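Local coordinates for DMATS type aromatic prenyltransferase (Streptomyces coelicolor, PDB 6ZRZ), which probably transfers a dimethylallyl group from dimethylallyl diphosphate to C5 of the tryptophan indole, inside an ABBA-type barrel, at residues Pro76-Leu81 and Leu138-Gly143; Ala203-Arg208 and His258-Pro263; Pro276-Val281 and Leu323-Ala328; His296-Asp301 and Pro337-Tyr342. All coordinates share one frame; numbering follows the deposited sequence.

Contact 1 (Pro76-Leu81 and Leu138-Gly143); sequences PAMRVL and LELRPG. With 6C7 (S-(3-methylbut-2-en-1-yl) trihydrogen thiodiphosphate), chain C.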
# COMPACT_ATOMS: atom_id res chain seq x y z
N PRO A 76 -11.36 1.18 -12.84
CA PRO A 76 -10.17 1.18 -11.99
C PRO A 76 -10.57 1.72 -10.62
O PRO A 76 -11.40 2.65 -10.60
CB PRO A 76 -9.16 2.11 -12.69
CG PRO A 76 -9.80 2.56 -13.99
CD PRO A 76 -11.21 1.98 -14.07
N ALA A 77 -10.08 1.12 -9.54
CA ALA A 77 -10.35 1.55 -8.14
C ALA A 77 -9.13 2.29 -7.60
O ALA A 77 -8.02 1.70 -7.60
CB ALA A 77 -10.69 0.36 -7.29
N MET A 78 -9.33 3.51 -7.13
CA MET A 78 -8.27 4.38 -6.59
C MET A 78 -8.24 4.27 -5.08
O MET A 78 -9.31 4.26 -4.45
CB MET A 78 -8.50 5.82 -6.98
CG MET A 78 -7.39 6.69 -6.61
SD MET A 78 -7.71 8.36 -7.12
CE MET A 78 -6.54 9.23 -6.05
N ARG A 79 -7.05 4.16 -4.51
CA ARG A 79 -6.87 4.13 -3.05
C ARG A 79 -5.77 5.11 -2.69
O ARG A 79 -4.93 5.44 -3.55
CB ARG A 79 -6.61 2.69 -2.59
CG ARG A 79 -7.66 1.70 -3.10
CD ARG A 79 -7.36 1.07 -4.46
NE ARG A 79 -6.09 0.41 -4.29
CZ ARG A 79 -5.92 -0.77 -3.71
NH1 ARG A 79 -6.96 -1.51 -3.37
NH2 ARG A 79 -4.69 -1.23 -3.53
N VAL A 80 -5.83 5.64 -1.48
CA VAL A 80 -4.74 6.46 -0.92
C VAL A 80 -4.35 5.89 0.43
O VAL A 80 -5.26 5.53 1.24
CB VAL A 80 -5.12 7.95 -0.83
CG1 VAL A 80 -6.35 8.18 0.06
CG2 VAL A 80 -3.93 8.78 -0.38
N LEU A 81 -3.06 5.77 0.65
CA LEU A 81 -2.43 5.29 1.89
C LEU A 81 -1.82 6.48 2.60
O LEU A 81 -1.14 7.27 1.93
CB LEU A 81 -1.34 4.29 1.54
CG LEU A 81 -0.57 3.72 2.72
CD1 LEU A 81 -1.49 2.85 3.57
CD2 LEU A 81 0.62 2.92 2.24
N LEU A 138 -7.60 4.44 2.30
CA LEU A 138 -9.00 4.77 1.90
C LEU A 138 -9.20 4.34 0.46
O LEU A 138 -8.43 4.80 -0.41
CB LEU A 138 -9.22 6.27 2.05
CG LEU A 138 -8.93 6.81 3.46
CD1 LEU A 138 -8.88 8.32 3.46
CD2 LEU A 138 -9.92 6.30 4.44
N GLU A 139 -10.19 3.49 0.22
CA GLU A 139 -10.68 3.18 -1.14
C GLU A 139 -11.66 4.30 -1.54
O GLU A 139 -12.71 4.43 -0.88
CB GLU A 139 -11.35 1.82 -1.20
CG GLU A 139 -11.96 1.53 -2.59
CD GLU A 139 -12.56 0.14 -2.82
OE1 GLU A 139 -12.58 -0.67 -1.87
OE2 GLU A 139 -13.04 -0.12 -3.96
N LEU A 140 -11.30 5.08 -2.56
CA LEU A 140 -12.05 6.28 -2.98
C LEU A 140 -13.21 5.85 -3.88
O LEU A 140 -13.14 6.06 -5.12
CB LEU A 140 -11.09 7.25 -3.65
CG LEU A 140 -9.86 7.60 -2.81
CD1 LEU A 140 -9.10 8.74 -3.44
CD2 LEU A 140 -10.26 7.93 -1.37
N ARG A 141 -14.20 5.24 -3.24
CA ARG A 141 -15.43 4.67 -3.83
C ARG A 141 -16.35 5.78 -4.31
O ARG A 141 -16.62 6.73 -3.57
CB ARG A 141 -16.20 3.87 -2.78
CG ARG A 141 -15.52 2.58 -2.37
CD ARG A 141 -16.31 1.87 -1.29
NE ARG A 141 -15.61 0.64 -0.93
CZ ARG A 141 -15.80 -0.05 0.18
NH1 ARG A 141 -16.68 0.34 1.09
NH2 ARG A 141 -15.09 -1.15 0.39
N PRO A 142 -16.96 5.65 -5.51
CA PRO A 142 -17.94 6.63 -5.96
C PRO A 142 -19.06 6.72 -4.90
O PRO A 142 -19.36 5.71 -4.28
CB PRO A 142 -18.43 6.14 -7.35
CG PRO A 142 -17.69 4.82 -7.62
CD PRO A 142 -16.75 4.55 -6.47
N GLY A 143 -19.58 7.92 -4.66
CA GLY A 143 -20.62 8.17 -3.65
C GLY A 143 -20.07 8.81 -2.38
O GLY A 143 -20.90 9.24 -1.55
O4 6C7 C . -6.33 -6.24 -0.95
P1 6C7 C . -6.13 -4.62 -0.95
O6 6C7 C . -6.05 -4.05 -2.31
O5 6C7 C . -7.39 -4.02 -0.10
O2 6C7 C . -4.85 -4.28 0.00
P3 6C7 C . -3.49 -3.60 -0.57
O8 6C7 C . -2.92 -4.74 -1.56
O7 6C7 C . -3.67 -2.32 -1.29
S9 6C7 C . -2.34 -3.53 0.82
C10 6C7 C . -0.86 -2.88 0.03
C11 6C7 C . -0.45 -1.68 0.92
C12 6C7 C . 0.59 -1.82 2.06
C13 6C7 C . 0.93 -0.61 2.91
C14 6C7 C . 1.27 -3.14 2.41
O HOH W 1 -12.14 4.43 -6.99

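Contact 2 (Ala203-Arg208 and His258-Pro263); sequences AKVYLR and HSFTDP. With 6C7 (S-(3-methylbut-2-en-1-yl) trihydrogen thiodiphosphate), chain C.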
# COMPACT_ATOMS: atom_id res chain seq x y z
N ALA A 203 -9.20 -9.78 7.80
CA ALA A 203 -7.85 -9.71 8.40
C ALA A 203 -6.82 -10.07 7.34
O ALA A 203 -6.97 -11.12 6.69
CB ALA A 203 -7.77 -10.64 9.58
N LYS A 204 -5.78 -9.25 7.21
CA LYS A 204 -4.72 -9.41 6.20
C LYS A 204 -3.39 -9.52 6.93
O LYS A 204 -3.08 -8.62 7.73
CB LYS A 204 -4.78 -8.25 5.22
CG LYS A 204 -6.02 -8.26 4.34
CD LYS A 204 -6.28 -6.96 3.63
CE LYS A 204 -5.43 -6.75 2.40
NZ LYS A 204 -5.29 -7.98 1.56
N VAL A 205 -2.70 -10.62 6.72
CA VAL A 205 -1.34 -10.87 7.25
C VAL A 205 -0.37 -10.71 6.09
O VAL A 205 -0.56 -11.40 5.07
CB VAL A 205 -1.23 -12.26 7.88
CG1 VAL A 205 0.15 -12.49 8.49
CG2 VAL A 205 -2.32 -12.46 8.91
N TYR A 206 0.63 -9.84 6.25
CA TYR A 206 1.70 -9.62 5.27
C TYR A 206 2.96 -10.33 5.73
O TYR A 206 3.29 -10.27 6.97
CB TYR A 206 1.96 -8.13 5.06
CG TYR A 206 0.82 -7.38 4.45
CD1 TYR A 206 0.86 -7.00 3.13
CD2 TYR A 206 -0.31 -7.05 5.19
CE1 TYR A 206 -0.19 -6.28 2.55
CE2 TYR A 206 -1.37 -6.34 4.61
CZ TYR A 206 -1.31 -5.97 3.29
OH TYR A 206 -2.33 -5.26 2.68
N LEU A 207 3.61 -11.01 4.80
CA LEU A 207 4.91 -11.69 5.01
C LEU A 207 5.96 -11.01 4.15
O LEU A 207 5.67 -10.68 3.00
CB LEU A 207 4.83 -13.15 4.56
CG LEU A 207 4.25 -14.19 5.51
CD1 LEU A 207 3.23 -13.64 6.44
CD2 LEU A 207 3.66 -15.33 4.70
N ARG A 208 7.15 -10.88 4.65
CA ARG A 208 8.29 -10.44 3.84
C ARG A 208 8.97 -11.70 3.30
O ARG A 208 9.05 -12.68 4.03
CB ARG A 208 9.22 -9.61 4.70
CG ARG A 208 10.38 -9.01 3.94
CD ARG A 208 11.27 -8.26 4.89
NE ARG A 208 12.31 -9.13 5.41
CZ ARG A 208 12.64 -9.29 6.70
NH1 ARG A 208 13.65 -10.10 7.00
NH2 ARG A 208 12.01 -8.63 7.68
N HIS A 258 -2.06 -12.47 2.90
CA HIS A 258 -2.96 -13.62 3.10
C HIS A 258 -4.20 -13.10 3.83
O HIS A 258 -4.05 -12.59 4.92
CB HIS A 258 -2.22 -14.75 3.81
CG HIS A 258 -0.89 -15.03 3.18
ND1 HIS A 258 -0.70 -16.08 2.31
CD2 HIS A 258 0.29 -14.35 3.24
CE1 HIS A 258 0.53 -16.07 1.87
NE2 HIS A 258 1.18 -14.99 2.43
N SER A 259 -5.35 -13.19 3.17
CA SER A 259 -6.66 -12.62 3.58
C SER A 259 -7.51 -13.69 4.27
O SER A 259 -7.74 -14.72 3.65
CB SER A 259 -7.40 -12.09 2.38
OG SER A 259 -6.82 -10.90 1.93
N PHE A 260 -7.97 -13.42 5.49
CA PHE A 260 -8.92 -14.26 6.24
C PHE A 260 -10.26 -13.51 6.33
O PHE A 260 -10.31 -12.45 7.02
CB PHE A 260 -8.30 -14.63 7.59
CG PHE A 260 -6.99 -15.36 7.49
CD1 PHE A 260 -6.96 -16.75 7.52
CD2 PHE A 260 -5.79 -14.68 7.34
CE1 PHE A 260 -5.76 -17.44 7.42
CE2 PHE A 260 -4.59 -15.37 7.25
CZ PHE A 260 -4.58 -16.75 7.29
N THR A 261 -11.28 -14.00 5.62
CA THR A 261 -12.59 -13.35 5.37
C THR A 261 -13.74 -14.19 5.95
O THR A 261 -14.69 -13.60 6.45
CB THR A 261 -12.81 -13.10 3.87
OG1 THR A 261 -12.90 -14.37 3.23
CG2 THR A 261 -11.71 -12.30 3.22
N ASP A 262 -13.67 -15.52 5.86
CA ASP A 262 -14.75 -16.42 6.39
C ASP A 262 -14.63 -16.46 7.91
O ASP A 262 -13.55 -16.73 8.44
CB ASP A 262 -14.68 -17.82 5.77
CG ASP A 262 -15.20 -17.91 4.34
OD1 ASP A 262 -16.41 -18.22 4.16
OD2 ASP A 262 -14.38 -17.70 3.40
N PRO A 263 -15.72 -16.21 8.68
CA PRO A 263 -15.64 -16.24 10.14
C PRO A 263 -15.23 -17.64 10.63
O PRO A 263 -15.75 -18.63 10.12
CB PRO A 263 -17.06 -15.84 10.61
CG PRO A 263 -17.96 -16.09 9.40
CD PRO A 263 -17.07 -15.90 8.19
O4 6C7 C . -6.33 -6.24 -0.95
P1 6C7 C . -6.13 -4.62 -0.95
O6 6C7 C . -6.05 -4.05 -2.31
O5 6C7 C . -7.39 -4.02 -0.10
O2 6C7 C . -4.85 -4.28 0.00
P3 6C7 C . -3.49 -3.60 -0.57
O8 6C7 C . -2.92 -4.74 -1.56
O7 6C7 C . -3.67 -2.32 -1.29
S9 6C7 C . -2.34 -3.53 0.82
C10 6C7 C . -0.86 -2.88 0.03
C11 6C7 C . -0.45 -1.68 0.92
C12 6C7 C . 0.59 -1.82 2.06
C13 6C7 C . 0.93 -0.61 2.91
C14 6C7 C . 1.27 -3.14 2.41

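Contact 3 (Pro276-Val281 and Leu323-Ala328); sequences PVRDYV and LIAYLA. With TRP (tryptophan), chain D.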
# COMPACT_ATOMS: atom_id res chain seq x y z
N PRO A 276 8.47 -5.09 -5.58
CA PRO A 276 8.94 -3.69 -5.60
C PRO A 276 9.72 -3.37 -6.89
O PRO A 276 10.92 -3.24 -6.89
CB PRO A 276 9.83 -3.60 -4.37
CG PRO A 276 10.36 -5.02 -4.24
CD PRO A 276 9.28 -5.95 -4.74
N VAL A 277 8.97 -3.23 -7.96
CA VAL A 277 9.47 -3.09 -9.34
C VAL A 277 10.50 -1.95 -9.42
O VAL A 277 11.36 -2.03 -10.28
CB VAL A 277 8.31 -2.90 -10.33
CG1 VAL A 277 7.57 -1.57 -10.14
CG2 VAL A 277 8.78 -3.02 -11.76
N ARG A 278 10.40 -0.92 -8.57
CA ARG A 278 11.31 0.24 -8.60
C ARG A 278 12.76 -0.18 -8.41
O ARG A 278 13.64 0.56 -8.86
CB ARG A 278 10.97 1.27 -7.52
CG ARG A 278 11.03 0.77 -6.09
CD ARG A 278 10.38 1.83 -5.24
NE ARG A 278 10.44 1.65 -3.78
CZ ARG A 278 9.66 0.86 -3.04
NH1 ARG A 278 8.80 0.05 -3.61
NH2 ARG A 278 9.79 0.85 -1.72
N ASP A 279 13.02 -1.31 -7.76
CA ASP A 279 14.38 -1.81 -7.50
C ASP A 279 14.92 -2.63 -8.67
O ASP A 279 16.09 -3.06 -8.56
CB ASP A 279 14.42 -2.64 -6.22
CG ASP A 279 14.45 -1.83 -4.95
OD1 ASP A 279 14.20 -0.59 -5.00
OD2 ASP A 279 14.70 -2.45 -3.88
N TYR A 280 14.14 -2.83 -9.75
CA TYR A 280 14.43 -3.86 -10.79
C TYR A 280 14.31 -3.27 -12.20
O TYR A 280 14.28 -4.04 -13.15
CB TYR A 280 13.50 -5.07 -10.59
CG TYR A 280 13.67 -5.70 -9.24
CD1 TYR A 280 14.85 -6.34 -8.91
CD2 TYR A 280 12.70 -5.60 -8.26
CE1 TYR A 280 15.06 -6.88 -7.65
CE2 TYR A 280 12.89 -6.15 -7.00
CZ TYR A 280 14.07 -6.81 -6.70
OH TYR A 280 14.31 -7.32 -5.45
N VAL A 281 14.26 -1.95 -12.32
CA VAL A 281 14.16 -1.24 -13.61
C VAL A 281 15.21 -0.14 -13.68
O VAL A 281 15.66 0.31 -12.62
CB VAL A 281 12.76 -0.63 -13.79
CG1 VAL A 281 11.69 -1.67 -13.88
CG2 VAL A 281 12.45 0.35 -12.66
N LEU A 323 8.47 6.13 -9.19
CA LEU A 323 7.07 6.56 -9.35
C LEU A 323 6.15 5.33 -9.26
O LEU A 323 5.20 5.36 -8.45
CB LEU A 323 6.92 7.30 -10.66
CG LEU A 323 5.63 8.08 -10.80
CD1 LEU A 323 5.50 9.09 -9.67
CD2 LEU A 323 5.57 8.76 -12.17
N ILE A 324 6.44 4.27 -10.00
CA ILE A 324 5.77 2.97 -9.78
C ILE A 324 6.59 2.23 -8.72
O ILE A 324 7.63 1.66 -9.06
CB ILE A 324 5.57 2.16 -11.07
CG1 ILE A 324 4.81 2.95 -12.14
CG2 ILE A 324 4.88 0.86 -10.75
CD1 ILE A 324 4.68 2.22 -13.47
N ALA A 325 6.09 2.19 -7.49
CA ALA A 325 6.82 1.62 -6.35
C ALA A 325 6.71 0.10 -6.34
O ALA A 325 7.74 -0.59 -6.17
CB ALA A 325 6.33 2.21 -5.08
N TYR A 326 5.49 -0.42 -6.45
CA TYR A 326 5.19 -1.86 -6.45
C TYR A 326 4.19 -2.18 -7.54
O TYR A 326 3.36 -1.36 -7.91
CB TYR A 326 4.53 -2.35 -5.16
CG TYR A 326 5.40 -2.50 -3.96
CD1 TYR A 326 5.99 -3.71 -3.64
CD2 TYR A 326 5.68 -1.42 -3.15
CE1 TYR A 326 6.78 -3.87 -2.51
CE2 TYR A 326 6.50 -1.54 -2.04
CZ TYR A 326 7.06 -2.77 -1.71
OH TYR A 326 7.89 -2.90 -0.62
N LEU A 327 4.26 -3.40 -8.01
CA LEU A 327 3.15 -4.03 -8.73
C LEU A 327 2.69 -5.22 -7.92
O LEU A 327 3.52 -5.87 -7.28
CB LEU A 327 3.61 -4.48 -10.11
CG LEU A 327 4.04 -3.38 -11.06
CD1 LEU A 327 4.61 -4.01 -12.33
CD2 LEU A 327 2.89 -2.43 -11.38
N ALA A 328 1.41 -5.52 -7.97
CA ALA A 328 0.84 -6.65 -7.22
C ALA A 328 -0.12 -7.42 -8.11
O ALA A 328 -0.88 -6.78 -8.92
CB ALA A 328 0.16 -6.14 -5.99
N TRP D . 7.23 1.86 1.32
CA TRP D . 7.15 0.72 2.27
C TRP D . 7.82 -0.53 1.68
O TRP D . 8.26 -0.57 0.51
CB TRP D . 5.70 0.43 2.68
CG TRP D . 4.75 0.20 1.54
CD1 TRP D . 4.02 1.15 0.87
CD2 TRP D . 4.41 -1.06 0.94
NE1 TRP D . 3.26 0.55 -0.11
CE2 TRP D . 3.47 -0.80 -0.08
CE3 TRP D . 4.79 -2.38 1.18
CZ2 TRP D . 2.92 -1.81 -0.87
CZ3 TRP D . 4.25 -3.38 0.41
CH2 TRP D . 3.34 -3.10 -0.62
OXT TRP D . 7.95 -1.54 2.41

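Contact 4 (His296-Asp301 and Pro337-Tyr342); sequences HHHGMD and PRVTAY. With 6C7 (S-(3-methylbut-2-en-1-yl) trihydrogen thiodiphosphate), chain C.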
# COMPACT_ATOMS: atom_id res chain seq x y z
N HIS A 296 -2.35 -6.42 -19.66
CA HIS A 296 -2.78 -7.05 -20.94
C HIS A 296 -2.96 -8.54 -20.72
O HIS A 296 -3.99 -9.08 -21.16
CB HIS A 296 -1.81 -6.73 -22.04
CG HIS A 296 -1.74 -5.27 -22.37
ND1 HIS A 296 -0.67 -4.72 -23.06
CD2 HIS A 296 -2.59 -4.26 -22.09
CE1 HIS A 296 -0.88 -3.44 -23.22
NE2 HIS A 296 -2.06 -3.12 -22.64
N HIS A 297 -2.03 -9.16 -19.99
CA HIS A 297 -1.98 -10.63 -19.74
C HIS A 297 -3.20 -11.07 -18.93
O HIS A 297 -3.55 -12.25 -19.03
CB HIS A 297 -0.64 -11.02 -19.09
CG HIS A 297 0.50 -11.04 -20.06
ND1 HIS A 297 1.77 -11.48 -19.71
CD2 HIS A 297 0.56 -10.68 -21.37
CE1 HIS A 297 2.56 -11.38 -20.77
NE2 HIS A 297 1.84 -10.89 -21.80
N HIS A 298 -3.80 -10.17 -18.17
CA HIS A 298 -4.97 -10.43 -17.29
C HIS A 298 -6.22 -9.75 -17.87
O HIS A 298 -7.18 -9.57 -17.11
CB HIS A 298 -4.64 -10.04 -15.84
CG HIS A 298 -3.67 -10.99 -15.23
ND1 HIS A 298 -4.07 -12.23 -14.78
CD2 HIS A 298 -2.33 -10.95 -15.11
CE1 HIS A 298 -3.02 -12.90 -14.36
NE2 HIS A 298 -1.94 -12.13 -14.55
N GLY A 299 -6.16 -9.38 -19.16
CA GLY A 299 -7.30 -8.94 -20.00
C GLY A 299 -7.77 -7.52 -19.69
O GLY A 299 -9.00 -7.29 -19.72
N MET A 300 -6.85 -6.58 -19.42
CA MET A 300 -7.23 -5.21 -18.98
C MET A 300 -6.44 -4.15 -19.75
O MET A 300 -5.33 -4.43 -20.20
CB MET A 300 -7.01 -5.07 -17.47
CG MET A 300 -7.90 -6.02 -16.69
SD MET A 300 -7.74 -5.90 -14.91
CE MET A 300 -6.29 -6.91 -14.63
N ASP A 301 -7.02 -2.96 -19.87
CA ASP A 301 -6.39 -1.81 -20.56
C ASP A 301 -5.41 -1.13 -19.61
O ASP A 301 -5.69 -1.10 -18.40
CB ASP A 301 -7.43 -0.80 -21.05
CG ASP A 301 -6.79 0.43 -21.67
OD1 ASP A 301 -6.31 0.32 -22.80
OD2 ASP A 301 -6.74 1.48 -20.99
N PRO A 337 -8.09 -12.73 -11.34
CA PRO A 337 -7.01 -11.97 -10.71
C PRO A 337 -7.22 -10.45 -10.84
O PRO A 337 -7.87 -10.00 -11.79
CB PRO A 337 -5.76 -12.39 -11.48
CG PRO A 337 -6.12 -13.75 -12.07
CD PRO A 337 -7.61 -13.72 -12.30
N ARG A 338 -6.65 -9.71 -9.89
CA ARG A 338 -6.67 -8.23 -9.81
C ARG A 338 -5.21 -7.77 -9.89
O ARG A 338 -4.33 -8.47 -9.32
CB ARG A 338 -7.43 -7.86 -8.53
CG ARG A 338 -7.44 -6.38 -8.17
CD ARG A 338 -8.52 -6.07 -7.12
NE ARG A 338 -8.25 -6.70 -5.81
CZ ARG A 338 -7.49 -6.19 -4.85
NH1 ARG A 338 -7.32 -6.86 -3.71
NH2 ARG A 338 -6.93 -5.00 -5.00
N VAL A 339 -4.93 -6.71 -10.65
CA VAL A 339 -3.55 -6.15 -10.77
C VAL A 339 -3.54 -4.75 -10.15
O VAL A 339 -4.37 -3.95 -10.51
CB VAL A 339 -3.08 -6.11 -12.22
CG1 VAL A 339 -1.70 -5.51 -12.36
CG2 VAL A 339 -3.13 -7.49 -12.87
N THR A 340 -2.61 -4.48 -9.25
CA THR A 340 -2.51 -3.15 -8.57
C THR A 340 -1.14 -2.54 -8.83
O THR A 340 -0.16 -3.26 -8.72
CB THR A 340 -2.80 -3.28 -7.07
OG1 THR A 340 -4.04 -3.96 -6.91
CG2 THR A 340 -2.93 -1.93 -6.40
N ALA A 341 -1.13 -1.25 -9.16
CA ALA A 341 0.07 -0.41 -9.25
C ALA A 341 0.05 0.59 -8.10
O ALA A 341 -0.98 1.27 -7.88
CB ALA A 341 0.14 0.26 -10.59
N TYR A 342 1.11 0.58 -7.32
CA TYR A 342 1.36 1.49 -6.20
C TYR A 342 2.18 2.64 -6.74
O TYR A 342 3.26 2.39 -7.32
CB TYR A 342 2.01 0.72 -5.06
CG TYR A 342 1.07 -0.32 -4.55
CD1 TYR A 342 0.22 -0.07 -3.48
CD2 TYR A 342 0.93 -1.54 -5.23
CE1 TYR A 342 -0.73 -1.01 -3.08
CE2 TYR A 342 0.04 -2.50 -4.80
CZ TYR A 342 -0.82 -2.22 -3.74
OH TYR A 342 -1.72 -3.17 -3.36
O4 6C7 C . -6.33 -6.24 -0.95
P1 6C7 C . -6.13 -4.62 -0.95
O6 6C7 C . -6.05 -4.05 -2.31
O5 6C7 C . -7.39 -4.02 -0.10
O2 6C7 C . -4.85 -4.28 0.00
P3 6C7 C . -3.49 -3.60 -0.57
O8 6C7 C . -2.92 -4.74 -1.56
O7 6C7 C . -3.67 -2.32 -1.29
S9 6C7 C . -2.34 -3.53 0.82
C10 6C7 C . -0.86 -2.88 0.03
C11 6C7 C . -0.45 -1.68 0.92
C12 6C7 C . 0.59 -1.82 2.06
C13 6C7 C . 0.93 -0.61 2.91
C14 6C7 C . 1.27 -3.14 2.41

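Contact 1 (Pro76-Leu81 and Leu138-Gly143)
Leu138 pairs with Val80 where strands 135-139 and 77-82 run antiparallel in the barrel wall, and two backbone hydrogen bonds close the pair: Leu138 N to Val80 O at 2.8 Å and Val80 N to Leu138 O at 2.9 Å. Their side chains lie alongside each other, Val80 CG1 4.0 Å from Leu138 CB, beneath Leu35 and Val34 of helix 25-39, a place that suits branched aliphatics. Glu139 stands opposite Arg79 in a non-hydrogen-bonded pair. Their charges do not meet: Arg79 passes Glu139 CA with CG (3.9 Å), then bends at chi2 (89°) and chi3 (58°), which carries the guanidinium off into the barrel. Leu140, the centre of an inverse gamma turn, bonds through N to Met78 O at 2.9 Å, and its CD1 meets Met78 CE at 3.7 Å, slantwise to the straight thioether chain. A water links Leu140 O to Met78 N. Arg141 makes a long salt bridge with the extended Glu139. Aliphatic packing thus fills one face; on the other, Arg79, with NE hydrogen-bonded to Ser67 OG, sends NH1 to O6 of the substrate analogue at 2.9 Å and 163°. This placement is consistent with stabilising the charge of a diphosphate leaving group.

Contact 2 (Ala203-Arg208 and His258-Pro263)
The barrel wall of this ABBA fold includes the antiparallel pair Ala203-Arg208 and His258-Pro263, in which Ala203 faces Phe260, Lys204 faces Ser259 and Val205 faces His258. Four backbone hydrogen bonds close the first and last pairs, among them Phe260 N to Ala203 O at 2.8 Å and almost straight (177°). On the face of Val205, the Phe260 ring turns its edge to the Ala203 carbonyl, and Phe260 CE2 meets Val205 CG2 at 4.0 Å. Val205 O lies in the plane of the His258 ring, 3.6 Å from His258 CD2, while the Leu207 side chain crosses that of His258 at about a right angle, Leu207 CD2 3.4 Å from His258 NE2. That nitrogen has its own partner, Ser256 OG. Across the sheet, Lys204 and Tyr206 line the pocket of the prenyl thiodiphosphate; a lysine is long and flexible enough to bend at chi3 and chi4 and bring NZ near ligand O4 and Ser259 OG, both weak bonds with the amine less surely placed. Compact Ala203 and Val205 fit under helix 162-175, whose Leu173, Val166 and Leu170 cover them and Phe260; strand 191-195 pairs with strand 202-209 on its far edge, and Phe271 of strand 270-275 meets the His258 ring.

Contact 3 (Pro276-Val281 and Leu323-Ala328)
Tyr326 is sandwiched between Pro276 and the bound tryptophan, so that a protein ring separates the backbone turn from the substrate. On one face Pro276 makes a CH-pi contact, its CB 4.0 Å from the ring centroid and 29° off the normal; over the centre of the opposite face sits CH2 of the indole, 3.7 Å above the plane. The phenol then serves as a donor: Tyr326 OH gives a hydrogen bond to the carboxylate O of the tryptophan at 2.6 Å, with that oxygen in the ring plane. Arg278 has CG between its backbone N and carbonyl carbon and runs extended to NE, which carries the guanidinium from the 3-10 turn past Ala325 to the substrate. Its NH2 grips the same oxygen at 3.1 Å, in the guanidinium plane, and forms a salt bridge with Asp59. NH1 bonds to Ala325 O at 2.8 Å, arriving from above the carbonyl plane (57° out of it) instead of on a lone pair. Together these bonds fix the rotation of the guanidinium, whose plane stands 64° from the tyrosine ring. A leucine in place of Tyr326 would probably leave the substrate carboxylate with one donor fewer from this pair and open a gap between Pro276 and the indole. Behind the pocket, Val277 presses CG1 against Ile324 CG2 (3.7 Å) and Leu327 CG (4.1 Å), branched aliphatics that interlock. Helix 284-297 backs Ile324 and Leu327 through Ala287 and Ala291, and strand 324-332 is flanked by strands 270-275 and 338-344, whose Tyr274 and Tyr342 touch Tyr326.

Contact 4 (His296-Asp301 and Pro337-Tyr342)
Met300 and His298 reach from the end of a helix to Val339 and Pro337 on the outside of the barrel wall, without a hydrogen bond across the contact; Pro337 O is buried here with no partner in the model. Met300 lays CE on Val339 CG2 at 3.7 Å, a bend at chi3 (-83°) placing the methyl on the valine; a flexible, unbranched thioether suits this apolar patch. The His298 side chain crosses that of Pro337 at about a right angle, His298 ND1 3.7 Å from Pro337 CB, and His298 CB also approaches Val339 CG2. What presents these two side chains is the Schellman motif that ends helix 284-297: Met300 N bonds to Leu295 O, and Gly299, the C-prime residue with a positive phi that suits glycine, bonds through N to His296 O at 3.0 Å. Strand 338-344 turns its other side to the pocket. Arg338, folded at chi3 (66°), donates from NH1 to O4 and from NH2 to O6 of the prenyl thiodiphosphate, each at 3.0 Å, while Ser69 also takes a bond with NH2. Both oxygens lie near the guanidinium plane, so the group meets the terminal phosphate with its edge. A leucine in place of Arg338 would probably leave O4 and O6 without these donors and the terminal phosphate less firmly held. Tyr342 brings its OH to 2.7 Å from ligand O8. Strand 338-344 runs between strands 324-332 and 64-70, where the barrel closes; outside, Leu329 touches His298 and Pro337, and Phe70 and Pro72 touch Met300.

How the contacts relate
Contacts 1, 2 and 3 are buried, and only contact 4 is partly so. Contacts 1 and 2 are strand pairs of the barrel wall, joined by backbone hydrogen bonds, whereas contact 3 packs a turn on a strand and contact 4 lets a helix end rest on the wall by apolar touch. All four reach the same closed sheet. Contacts 3 and 4 are directly coupled, since strands 324-332 and 338-344 are neighbours and Ala325 N lies 2.8 Å from Tyr342 O. Contacts 1, 2 and 4 gather basic residues round one thiodiphosphate, with Tyr342 of contact 4 beside it; there Arg79 and Arg338 lie side by side about the anion. Contact 3 instead serves the tryptophan carboxylate and indole.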